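Local coordinates for transketolase (Campylobacter jejuni, PDB 3L84), which belongs to the transketolase family of thiamine diphosphate-binding enzymes, built from three domains per chain and assembled here as a two-subunit protein, at residues 109-114 with 429-434; 328-333 with 482-487; 371-376 with 382-387; 389-394 with 415-420. All blocks are in the same frame, centred on the assembly; numbering follows the deposited sequence.

Interaction 1 (109-114 with 429-434); sequences VEIATG and ALMKIK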
# COMPACT_ATOMS: atom_id res chain seq x y z
N VAL A 109 -23.62 -11.43 -1.31
CA VAL A 109 -22.46 -10.71 -0.82
C VAL A 109 -22.16 -9.56 -1.78
O VAL A 109 -21.90 -9.77 -2.97
CB VAL A 109 -21.25 -11.64 -0.71
CG1 VAL A 109 -19.99 -10.83 -0.45
CG2 VAL A 109 -21.47 -12.69 0.39
N GLU A 110 -22.19 -8.34 -1.29
CA GLU A 110 -22.07 -7.19 -2.17
C GLU A 110 -20.67 -7.00 -2.73
O GLU A 110 -20.51 -6.56 -3.87
CB GLU A 110 -22.53 -5.91 -1.46
CG GLU A 110 -24.05 -5.86 -1.19
CD GLU A 110 -24.91 -5.73 -2.42
OE1 GLU A 110 -24.37 -5.42 -3.51
OE2 GLU A 110 -26.13 -5.93 -2.27
N ILE A 111 -19.69 -7.26 -1.90
CA ILE A 111 -18.29 -7.00 -2.25
C ILE A 111 -17.45 -7.85 -1.33
O ILE A 111 -17.85 -8.13 -0.21
CB ILE A 111 -18.00 -5.48 -2.18
CG1 ILE A 111 -16.63 -5.13 -2.80
CG2 ILE A 111 -18.04 -4.97 -0.76
CD1 ILE A 111 -16.58 -3.71 -3.36
N ALA A 112 -16.32 -8.34 -1.81
CA ALA A 112 -15.42 -9.10 -0.99
C ALA A 112 -14.78 -8.22 0.03
O ALA A 112 -14.32 -7.13 -0.32
CB ALA A 112 -14.33 -9.80 -1.86
N THR A 113 -14.76 -8.64 1.28
CA THR A 113 -14.11 -7.86 2.34
C THR A 113 -13.30 -8.79 3.21
O THR A 113 -13.44 -9.98 3.20
CB THR A 113 -15.13 -7.07 3.22
OG1 THR A 113 -15.99 -7.99 3.88
CG2 THR A 113 -15.94 -6.05 2.37
N GLY A 114 -12.49 -8.21 4.05
CA GLY A 114 -11.55 -9.00 4.85
C GLY A 114 -10.43 -8.09 5.31
O GLY A 114 -10.35 -7.77 6.48
N ALA A 429 -8.90 -8.00 -8.34
CA ALA A 429 -8.44 -9.24 -8.92
C ALA A 429 -9.16 -10.44 -8.33
O ALA A 429 -9.62 -11.33 -9.06
CB ALA A 429 -6.93 -9.35 -8.77
N LEU A 430 -9.28 -10.50 -7.01
CA LEU A 430 -9.99 -11.58 -6.33
C LEU A 430 -11.40 -11.72 -6.85
O LEU A 430 -11.90 -12.84 -7.02
CB LEU A 430 -9.98 -11.32 -4.81
CG LEU A 430 -8.66 -11.73 -4.12
CD1 LEU A 430 -8.43 -10.91 -2.82
CD2 LEU A 430 -8.62 -13.24 -3.84
N MSE A 431 -12.09 -10.59 -7.06
CA MSE A 431 -13.48 -10.61 -7.51
C MSE A 431 -13.64 -10.73 -9.03
O MSE A 431 -14.73 -11.00 -9.51
CB MSE A 431 -14.16 -9.30 -7.12
CG MSE A 431 -14.34 -9.10 -5.64
SE MSE A 431 -15.59 -7.67 -5.21
CE MSE A 431 -14.54 -6.12 -5.73
N LYS A 432 -12.57 -10.54 -9.78
CA LYS A 432 -12.61 -10.55 -11.26
C LYS A 432 -13.55 -9.49 -11.81
O LYS A 432 -14.28 -9.74 -12.77
CB LYS A 432 -12.88 -11.96 -11.83
CG LYS A 432 -11.94 -13.01 -11.34
CD LYS A 432 -12.32 -14.39 -11.91
CE LYS A 432 -11.97 -14.58 -13.29
NZ LYS A 432 -12.16 -16.06 -13.67
N ILE A 433 -13.52 -8.30 -11.21
CA ILE A 433 -14.33 -7.19 -11.68
C ILE A 433 -13.68 -6.41 -12.78
O ILE A 433 -12.44 -6.44 -12.98
CB ILE A 433 -14.72 -6.22 -10.56
CG1 ILE A 433 -13.51 -5.74 -9.76
CG2 ILE A 433 -15.73 -6.86 -9.62
CD1 ILE A 433 -13.70 -4.44 -8.96
N LYS A 434 -14.49 -5.70 -13.55
CA LYS A 434 -14.03 -4.86 -14.65
C LYS A 434 -13.74 -3.45 -14.15
O LYS A 434 -14.60 -2.59 -14.07
CB LYS A 434 -15.02 -4.91 -15.81
CG LYS A 434 -15.29 -6.27 -16.33
CD LYS A 434 -14.05 -7.17 -16.54
CE LYS A 434 -13.07 -6.61 -17.53
NZ LYS A 434 -13.69 -6.55 -18.95
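No aromatic ring takes part where I111 and A112 meet M431; the flat group here is the peptide joining the first two. The selenium of this selenomethionine sits 3.5 Å from A112 N, near the peptide edge rather than stacked above it. Nothing in the model accepts a hydrogen bond from that buried nitrogen; the N-H points at the selenium, but no hydrogen bond is assigned to the pair. The remainder of the contact is apolar. M431 CG rests against the methyl of A112, 3.8 Å from CB, while a bend about the last torsion (chi3 -71°) carries CE back toward I111. There SE and CE lie against CG1 of I111, each at 3.7 Å, and the two side chains cross at a slant. M431 is the final residue of helix 418-431, which closes in a Schellman motif with K432, of positive phi, as the C-prime residue. The contact joins the thiamine diphosphate-binding domain to the pyrimidine-binding domain of the same chain. On the loop side I111 also packs on N122 and F126 of helix 118-137, whereas M431 touches R403 of helix 391-404, whose guanidinium group binds E110 O.

Interaction 2 (328-333 with 482-487); sequences IAYPDF and AWQIAL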
# COMPACT_ATOMS: atom_id res chain seq x y z
N ILE A 328 -16.99 0.56 -31.13
CA ILE A 328 -16.18 1.73 -30.79
C ILE A 328 -15.08 1.92 -31.83
O ILE A 328 -14.34 1.00 -32.10
CB ILE A 328 -15.60 1.58 -29.38
CG1 ILE A 328 -16.73 1.47 -28.34
CG2 ILE A 328 -14.66 2.75 -29.07
CD1 ILE A 328 -16.23 1.16 -26.94
N ALA A 329 -15.01 3.11 -32.43
CA ALA A 329 -13.92 3.43 -33.35
C ALA A 329 -12.86 4.16 -32.54
O ALA A 329 -13.02 5.33 -32.11
CB ALA A 329 -14.43 4.31 -34.50
N TYR A 330 -11.77 3.46 -32.33
CA TYR A 330 -10.64 4.02 -31.55
C TYR A 330 -9.80 4.90 -32.42
O TYR A 330 -9.92 4.86 -33.66
CB TYR A 330 -9.76 2.89 -31.06
CG TYR A 330 -10.38 2.04 -29.98
CD1 TYR A 330 -10.09 2.25 -28.66
CD2 TYR A 330 -11.24 0.99 -30.29
CE1 TYR A 330 -10.62 1.46 -27.66
CE2 TYR A 330 -11.78 0.20 -29.28
CZ TYR A 330 -11.47 0.45 -27.98
OH TYR A 330 -11.98 -0.33 -26.95
N PRO A 331 -8.96 5.76 -31.84
CA PRO A 331 -8.04 6.55 -32.68
C PRO A 331 -7.07 5.65 -33.43
O PRO A 331 -6.68 4.59 -32.91
CB PRO A 331 -7.26 7.42 -31.66
CG PRO A 331 -8.06 7.30 -30.37
CD PRO A 331 -8.67 5.95 -30.40
N ASP A 332 -6.66 6.15 -34.59
CA ASP A 332 -5.70 5.49 -35.45
C ASP A 332 -4.35 6.14 -35.19
O ASP A 332 -4.06 7.22 -35.65
CB ASP A 332 -6.09 5.62 -36.90
CG ASP A 332 -5.12 4.93 -37.83
OD1 ASP A 332 -4.13 4.34 -37.36
OD2 ASP A 332 -5.33 4.99 -39.07
N PHE A 333 -3.51 5.43 -34.44
CA PHE A 333 -2.20 5.93 -34.07
C PHE A 333 -1.08 5.37 -34.92
O PHE A 333 0.11 5.56 -34.59
CB PHE A 333 -1.90 5.61 -32.59
CG PHE A 333 -2.83 6.28 -31.63
CD1 PHE A 333 -2.81 7.64 -31.46
CD2 PHE A 333 -3.62 5.52 -30.80
CE1 PHE A 333 -3.64 8.23 -30.50
CE2 PHE A 333 -4.42 6.10 -29.86
CZ PHE A 333 -4.40 7.45 -29.69
N ALA A 482 -4.75 -3.25 -26.63
CA ALA A 482 -4.81 -3.62 -25.22
C ALA A 482 -6.18 -3.30 -24.65
O ALA A 482 -6.75 -4.10 -23.92
CB ALA A 482 -3.74 -2.88 -24.42
N TRP A 483 -6.73 -2.11 -24.93
CA TRP A 483 -8.07 -1.77 -24.47
C TRP A 483 -9.13 -2.72 -25.04
O TRP A 483 -10.07 -3.09 -24.34
CB TRP A 483 -8.40 -0.32 -24.82
CG TRP A 483 -8.00 0.62 -23.71
CD1 TRP A 483 -6.93 1.45 -23.67
CD2 TRP A 483 -8.69 0.77 -22.46
NE1 TRP A 483 -6.93 2.14 -22.48
CE2 TRP A 483 -7.98 1.73 -21.71
CE3 TRP A 483 -9.81 0.17 -21.89
CZ2 TRP A 483 -8.39 2.14 -20.45
CZ3 TRP A 483 -10.21 0.56 -20.63
CH2 TRP A 483 -9.50 1.53 -19.91
N GLN A 484 -9.01 -3.08 -26.32
CA GLN A 484 -9.99 -3.98 -26.91
C GLN A 484 -10.01 -5.31 -26.16
O GLN A 484 -11.06 -5.87 -25.89
CB GLN A 484 -9.75 -4.14 -28.41
CG GLN A 484 -10.05 -2.86 -29.19
CD GLN A 484 -9.61 -2.91 -30.63
OE1 GLN A 484 -8.49 -3.27 -30.92
NE2 GLN A 484 -10.52 -2.50 -31.54
N ILE A 485 -8.83 -5.81 -25.81
CA ILE A 485 -8.75 -7.01 -24.98
C ILE A 485 -9.29 -6.77 -23.58
O ILE A 485 -10.09 -7.58 -23.07
CB ILE A 485 -7.30 -7.52 -24.90
CG1 ILE A 485 -6.78 -7.91 -26.29
CG2 ILE A 485 -7.19 -8.71 -23.92
CD1 ILE A 485 -5.24 -7.83 -26.43
N ALA A 486 -8.88 -5.69 -22.95
CA ALA A 486 -9.30 -5.43 -21.57
C ALA A 486 -10.81 -5.34 -21.43
O ALA A 486 -11.38 -5.86 -20.45
CB ALA A 486 -8.68 -4.16 -21.06
N LEU A 487 -11.50 -4.70 -22.38
CA LEU A 487 -12.96 -4.60 -22.28
C LEU A 487 -13.65 -5.92 -22.42
O LEU A 487 -14.71 -6.07 -21.85
CB LEU A 487 -13.50 -3.59 -23.29
CG LEU A 487 -13.10 -2.17 -22.98
CD1 LEU A 487 -13.39 -1.29 -24.19
CD2 LEU A 487 -13.75 -1.53 -21.78
O HOH W 1 -13.74 -1.61 -31.48
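Y330 projects from a loop, 328-333, that has no regular structure, and meets one side of the helix carrying W483, Q484 and L487. The backbones stay well apart: the closest CA atoms, those of Y330 and Q484, are 9.3 Å from each other, and no direct hydrogen bond joins the segments. The helix supplies its own bonds, from A486 N to A482 O and from L487 N to W483 O, and residues one turn apart thus line up to receive the tyrosine. Its phenol bridges the gap, CG being anti to the carbonyl carbon (chi1 -70°). Q484 runs past it in the opposite sense, with CG 3.5 Å from Y330 CE2 and the amide plane turned 71° from the ring. W483 contributes mainly its CB, 4.0 Å from Y330 CE1; its indole heads the other way to stack on F495. Helix 476-488 is the connection in a beta-alpha-beta crossover between strands 469-471 and 493-496, neighbours in the parallel sheet of the pyrimidine-binding domain, and the loop packs against a flank of this helix, next to the side that faces the sheet. At the far end of the phenol, Y330 OH comes to 3.2 Å from L487 CD1, a close meeting of an oxygen with a methyl. I328 CG2 lies over one face of the tyrosine ring, toward its rim. At the ring edge, in plane, a water donates to I328 O at 2.7 Å and accepts only a weak bond from Q484 NE2, 3.3 Å away.

Interaction 3 (371-376 with 382-387); sequences TELHSM and GKNIHF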
# COMPACT_ATOMS: atom_id res chain seq x y z
N THR A 371 -5.73 12.07 -17.92
CA THR A 371 -7.01 11.41 -17.75
C THR A 371 -8.22 12.32 -17.86
O THR A 371 -9.35 11.83 -17.79
CB THR A 371 -7.04 10.69 -16.36
OG1 THR A 371 -6.58 11.61 -15.34
CG2 THR A 371 -6.10 9.51 -16.40
N GLU A 372 -8.05 13.62 -18.05
CA GLU A 372 -9.23 14.48 -18.20
C GLU A 372 -10.10 14.01 -19.35
O GLU A 372 -9.63 13.84 -20.47
CB GLU A 372 -8.82 15.95 -18.41
CG GLU A 372 -10.00 16.95 -18.51
CD GLU A 372 -9.53 18.40 -18.65
OE1 GLU A 372 -8.33 18.70 -18.49
OE2 GLU A 372 -10.39 19.25 -18.98
N LEU A 373 -11.40 13.88 -19.06
CA LEU A 373 -12.40 13.53 -20.03
C LEU A 373 -12.99 14.88 -20.47
O LEU A 373 -13.81 15.49 -19.78
CB LEU A 373 -13.44 12.59 -19.42
CG LEU A 373 -12.85 11.32 -18.82
CD1 LEU A 373 -13.97 10.59 -18.07
CD2 LEU A 373 -12.13 10.44 -19.85
N HIS A 374 -12.49 15.37 -21.59
CA HIS A 374 -12.68 16.75 -22.00
C HIS A 374 -14.12 17.09 -22.28
O HIS A 374 -14.78 16.40 -23.05
CB HIS A 374 -11.84 17.05 -23.23
CG HIS A 374 -10.38 16.91 -23.00
ND1 HIS A 374 -9.67 17.79 -22.20
CD2 HIS A 374 -9.50 15.99 -23.44
CE1 HIS A 374 -8.41 17.40 -22.17
NE2 HIS A 374 -8.28 16.32 -22.91
N SER A 375 -14.58 18.17 -21.66
CA SER A 375 -15.96 18.67 -21.80
C SER A 375 -17.02 17.70 -21.28
O SER A 375 -18.20 17.84 -21.62
CB SER A 375 -16.25 19.06 -23.26
OG SER A 375 -15.37 20.10 -23.65
N MSE A 376 -16.63 16.72 -20.45
CA MSE A 376 -17.59 15.77 -19.90
C MSE A 376 -17.94 16.03 -18.43
O MSE A 376 -18.72 15.29 -17.84
CB MSE A 376 -17.10 14.34 -20.15
CG MSE A 376 -16.68 14.15 -21.61
SE MSE A 376 -16.81 12.31 -22.28
CE MSE A 376 -18.73 12.21 -22.16
N GLY A 382 -21.12 15.30 -14.11
CA GLY A 382 -20.29 14.76 -15.18
C GLY A 382 -19.54 13.50 -14.82
O GLY A 382 -19.88 12.79 -13.87
N LYS A 383 -18.49 13.25 -15.59
CA LYS A 383 -17.77 12.00 -15.54
C LYS A 383 -16.42 12.03 -14.83
O LYS A 383 -15.92 10.97 -14.47
CB LYS A 383 -17.48 11.51 -16.96
CG LYS A 383 -18.69 10.99 -17.71
CD LYS A 383 -18.18 10.33 -18.98
CE LYS A 383 -19.24 9.72 -19.83
NZ LYS A 383 -19.39 8.26 -19.88
N ASN A 384 -15.79 13.19 -14.70
CA ASN A 384 -14.47 13.28 -14.11
C ASN A 384 -14.56 13.29 -12.59
O ASN A 384 -15.20 14.18 -12.02
CB ASN A 384 -13.76 14.56 -14.58
CG ASN A 384 -13.44 14.53 -16.04
OD1 ASN A 384 -12.50 13.82 -16.44
ND2 ASN A 384 -14.15 15.30 -16.86
N ILE A 385 -13.97 12.31 -11.92
CA ILE A 385 -13.89 12.24 -10.48
C ILE A 385 -12.56 12.75 -9.98
O ILE A 385 -11.54 12.33 -10.47
CB ILE A 385 -14.18 10.85 -9.95
CG1 ILE A 385 -15.53 10.35 -10.49
CG2 ILE A 385 -14.17 10.84 -8.39
CD1 ILE A 385 -15.81 8.87 -10.20
N HIS A 386 -12.59 13.66 -9.02
CA HIS A 386 -11.40 14.24 -8.40
C HIS A 386 -11.20 13.54 -7.07
O HIS A 386 -11.79 13.90 -6.05
CB HIS A 386 -11.58 15.75 -8.28
CG HIS A 386 -11.69 16.40 -9.62
ND1 HIS A 386 -12.87 16.82 -10.19
CD2 HIS A 386 -10.73 16.58 -10.55
CE1 HIS A 386 -12.61 17.28 -11.42
NE2 HIS A 386 -11.32 17.15 -11.65
N PHE A 387 -10.38 12.50 -7.08
CA PHE A 387 -10.22 11.67 -5.87
C PHE A 387 -9.39 12.33 -4.79
O PHE A 387 -9.40 11.88 -3.63
CB PHE A 387 -9.65 10.31 -6.24
CG PHE A 387 -10.65 9.43 -6.92
CD1 PHE A 387 -11.59 8.73 -6.19
CD2 PHE A 387 -10.62 9.25 -8.29
CE1 PHE A 387 -12.48 7.90 -6.83
CE2 PHE A 387 -11.52 8.44 -8.92
CZ PHE A 387 -12.46 7.77 -8.19
O HOH W 2 -11.03 11.87 -15.25
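Two torsions of N384 decide its meeting with L373. The first (chi1 -67°) sets CG anti to the carbonyl carbon, and the second (chi2 -75°) turns the carboxamide so that its oxygen and nitrogen confront the N-H and C=O of the same residue. N384 OD1 receives L373 N at 2.8 Å, in the carbonyl plane and on a lone pair. N384 ND2 gives a nearly straight bond of 2.9 Å to L373 O, which lies in the plane of the asparagine amide. That backbone oxygen also accepts from M376 N, the closing bond of the type II turn 373-376, and its two donors arrive from opposite faces of its plane. A further backbone bond, K383 N to M376 O at 3.0 Å, joins the two segments, with the donor well above the carbonyl plane. Apolar atoms fill in: L373 CD1 lies 3.8 Å from K383 CB, the two side chains crossing near a right angle. M376, a selenomethionine modelled in two conformers, runs beside the lysine in the conformer described, a less certain packing; the lysine ammonium continues to F358 O. N384 belongs to the short, weakly bonded strand at about 384-386, at one margin of the parallel sheet in the pyrimidine-binding domain, so the preceding loop is fastened to the sheet's border. With ND2 bonded also to G377 O, and with a water 2.7 Å from OD1, both ends of the carboxamide are engaged; exchanging its oxygen and nitrogen would set donor against donor and acceptor against acceptor, which fixes the rotation of the group.

Interaction 4 (389-394 with 415-420); sequences IREHAM and FIFSEY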
# COMPACT_ATOMS: atom_id res chain seq x y z
N ILE A 389 -5.65 13.28 -3.08
CA ILE A 389 -4.40 12.56 -2.88
C ILE A 389 -4.72 11.35 -2.00
O ILE A 389 -4.33 11.26 -0.83
CB ILE A 389 -3.26 13.43 -2.36
CG1 ILE A 389 -3.08 14.72 -3.21
CG2 ILE A 389 -1.95 12.63 -2.42
CD1 ILE A 389 -4.02 15.91 -2.86
N ARG A 390 -5.47 10.41 -2.61
CA ARG A 390 -6.10 9.31 -1.89
C ARG A 390 -6.10 8.07 -2.76
O ARG A 390 -7.14 7.55 -3.17
CB ARG A 390 -7.56 9.67 -1.53
CG ARG A 390 -7.75 10.90 -0.66
CD ARG A 390 -9.22 11.08 -0.37
NE ARG A 390 -9.54 12.29 0.37
CZ ARG A 390 -9.96 13.43 -0.18
NH1 ARG A 390 -10.11 13.58 -1.47
NH2 ARG A 390 -10.26 14.43 0.63
N GLU A 391 -4.94 7.60 -3.11
CA GLU A 391 -4.85 6.49 -4.05
C GLU A 391 -5.61 5.27 -3.57
O GLU A 391 -6.30 4.61 -4.34
CB GLU A 391 -3.39 6.09 -4.36
CG GLU A 391 -2.55 7.13 -5.04
CD GLU A 391 -1.88 8.09 -4.07
OE1 GLU A 391 -2.06 7.97 -2.83
OE2 GLU A 391 -1.15 8.98 -4.57
N HIS A 392 -5.43 4.94 -2.31
CA HIS A 392 -5.99 3.69 -1.79
C HIS A 392 -7.51 3.75 -1.77
O HIS A 392 -8.18 2.85 -2.29
CB HIS A 392 -5.40 3.41 -0.43
CG HIS A 392 -5.49 2.02 0.07
ND1 HIS A 392 -5.91 0.91 -0.62
CD2 HIS A 392 -5.09 1.59 1.29
CE1 HIS A 392 -5.78 -0.16 0.18
NE2 HIS A 392 -5.31 0.24 1.34
N ALA A 393 -8.08 4.79 -1.19
CA ALA A 393 -9.54 4.95 -1.20
C ALA A 393 -10.05 5.03 -2.63
O ALA A 393 -11.13 4.51 -2.91
CB ALA A 393 -9.96 6.17 -0.37
N MSE A 394 -9.34 5.69 -3.53
CA MSE A 394 -9.79 5.73 -4.93
C MSE A 394 -10.03 4.34 -5.48
O MSE A 394 -11.09 4.04 -6.07
CB MSE A 394 -8.75 6.45 -5.81
CG MSE A 394 -9.01 6.31 -7.29
SE MSE A 394 -7.72 7.27 -8.38
CE MSE A 394 -6.14 6.17 -7.99
N PHE A 415 2.69 5.17 -11.75
CA PHE A 415 2.95 3.75 -11.48
C PHE A 415 3.65 3.55 -10.14
O PHE A 415 3.39 2.57 -9.45
CB PHE A 415 3.77 3.17 -12.65
CG PHE A 415 3.87 1.65 -12.70
CD1 PHE A 415 2.84 0.83 -12.26
CD2 PHE A 415 4.98 1.07 -13.30
CE1 PHE A 415 2.93 -0.56 -12.40
CE2 PHE A 415 5.05 -0.31 -13.45
CZ PHE A 415 4.06 -1.09 -12.99
N ILE A 416 4.53 4.46 -9.72
CA ILE A 416 5.17 4.25 -8.44
C ILE A 416 4.14 4.24 -7.29
O ILE A 416 4.30 3.50 -6.30
CB ILE A 416 6.26 5.31 -8.19
CG1 ILE A 416 7.04 5.01 -6.91
CG2 ILE A 416 5.70 6.72 -8.14
CD1 ILE A 416 7.68 3.60 -6.88
N PHE A 417 3.06 4.99 -7.40
CA PHE A 417 2.03 5.08 -6.38
C PHE A 417 0.95 4.03 -6.53
O PHE A 417 0.02 3.98 -5.70
CB PHE A 417 1.48 6.52 -6.25
CG PHE A 417 2.52 7.51 -6.02
CD1 PHE A 417 3.62 7.20 -5.20
CD2 PHE A 417 2.49 8.72 -6.67
CE1 PHE A 417 4.67 8.11 -4.99
CE2 PHE A 417 3.56 9.64 -6.46
CZ PHE A 417 4.61 9.31 -5.66
N SER A 418 1.10 3.13 -7.49
CA SER A 418 0.31 1.89 -7.48
C SER A 418 0.48 1.18 -6.14
O SER A 418 -0.42 0.49 -5.68
CB SER A 418 0.70 0.95 -8.62
OG SER A 418 2.02 0.46 -8.48
N GLU A 419 1.64 1.36 -5.52
CA GLU A 419 1.90 0.66 -4.24
C GLU A 419 0.98 1.15 -3.15
O GLU A 419 0.70 0.40 -2.21
CB GLU A 419 3.35 0.77 -3.83
CG GLU A 419 4.27 0.17 -4.87
CD GLU A 419 5.66 -0.16 -4.40
OE1 GLU A 419 6.19 0.53 -3.50
OE2 GLU A 419 6.23 -1.13 -4.93
N TYR A 420 0.52 2.39 -3.21
CA TYR A 420 -0.44 2.90 -2.21
C TYR A 420 -1.79 2.25 -2.36
O TYR A 420 -2.52 2.21 -1.35
CB TYR A 420 -0.59 4.42 -2.33
CG TYR A 420 0.47 5.28 -1.67
CD1 TYR A 420 1.77 5.31 -2.11
CD2 TYR A 420 0.12 6.16 -0.64
CE1 TYR A 420 2.72 6.14 -1.53
CE2 TYR A 420 1.07 7.00 -0.04
CZ TYR A 420 2.36 7.00 -0.50
OH TYR A 420 3.31 7.85 0.10
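The aliphatic start of E391 touches that of Y420, CB to CB at 3.8 Å, in a buried contact. Next come the carboxylate oxygens. The E391 chain folds at its second torsion (chi2 86°), bringing the carboxylate between two aromatic residues: OE1 stands 3.6 Å from Y420 CD2, and OE2 is nearest the methylene of F417, 4.0 Å from its CB. The carboxylate is turned 49° from the tyrosine ring and 55° from the phenylalanine ring, approaching both obliquely. A third kind sets a backbone carbonyl against an imidazole, with Y420 O over one face of the H392 ring, 3.3 Å from its CG. No hydrogen bond crosses between the segments; within 415-420, S418 OG and S418 N both donate to F415 O. The hydroxyl of Y420 bonds to L116 O and Q118 NE2 of the second subunit. Both segments follow strands of one parallel sheet, 384-386 and 408-414, and start the helices after them. In alpha/beta folds with parallel sheets, loops at the C-terminal ends of the strands often line the active site; this position between subunits is consistent with transketolases, whose thiamine diphosphate sites lie where the pyrimidine-binding domain of one subunit faces its partner.

In the fold
From the N terminus, 109-114 opens the longest loop, which interaction 1 closes at 429-434. Before it closes, 328-333 opens a second loop that ends only at 482-487, so interactions 1 and 2 cross; they also touch, K434 NZ lying 2.8 Å from A486 O in a probable hydrogen bond. Nested inside both loops are interactions 3 and 4, arranged in series: the short loop that turns back onto the chain around strand 384-386, then the pairing of the starts of helices 391-404 and 418-431. These two meet as well, F387 CD2 packing 3.5 Å from M394 CG. Helix 418-431 serves interaction 4 at its start and interaction 1 at its end, tying the pyrimidine-binding domain to its neighbour domain.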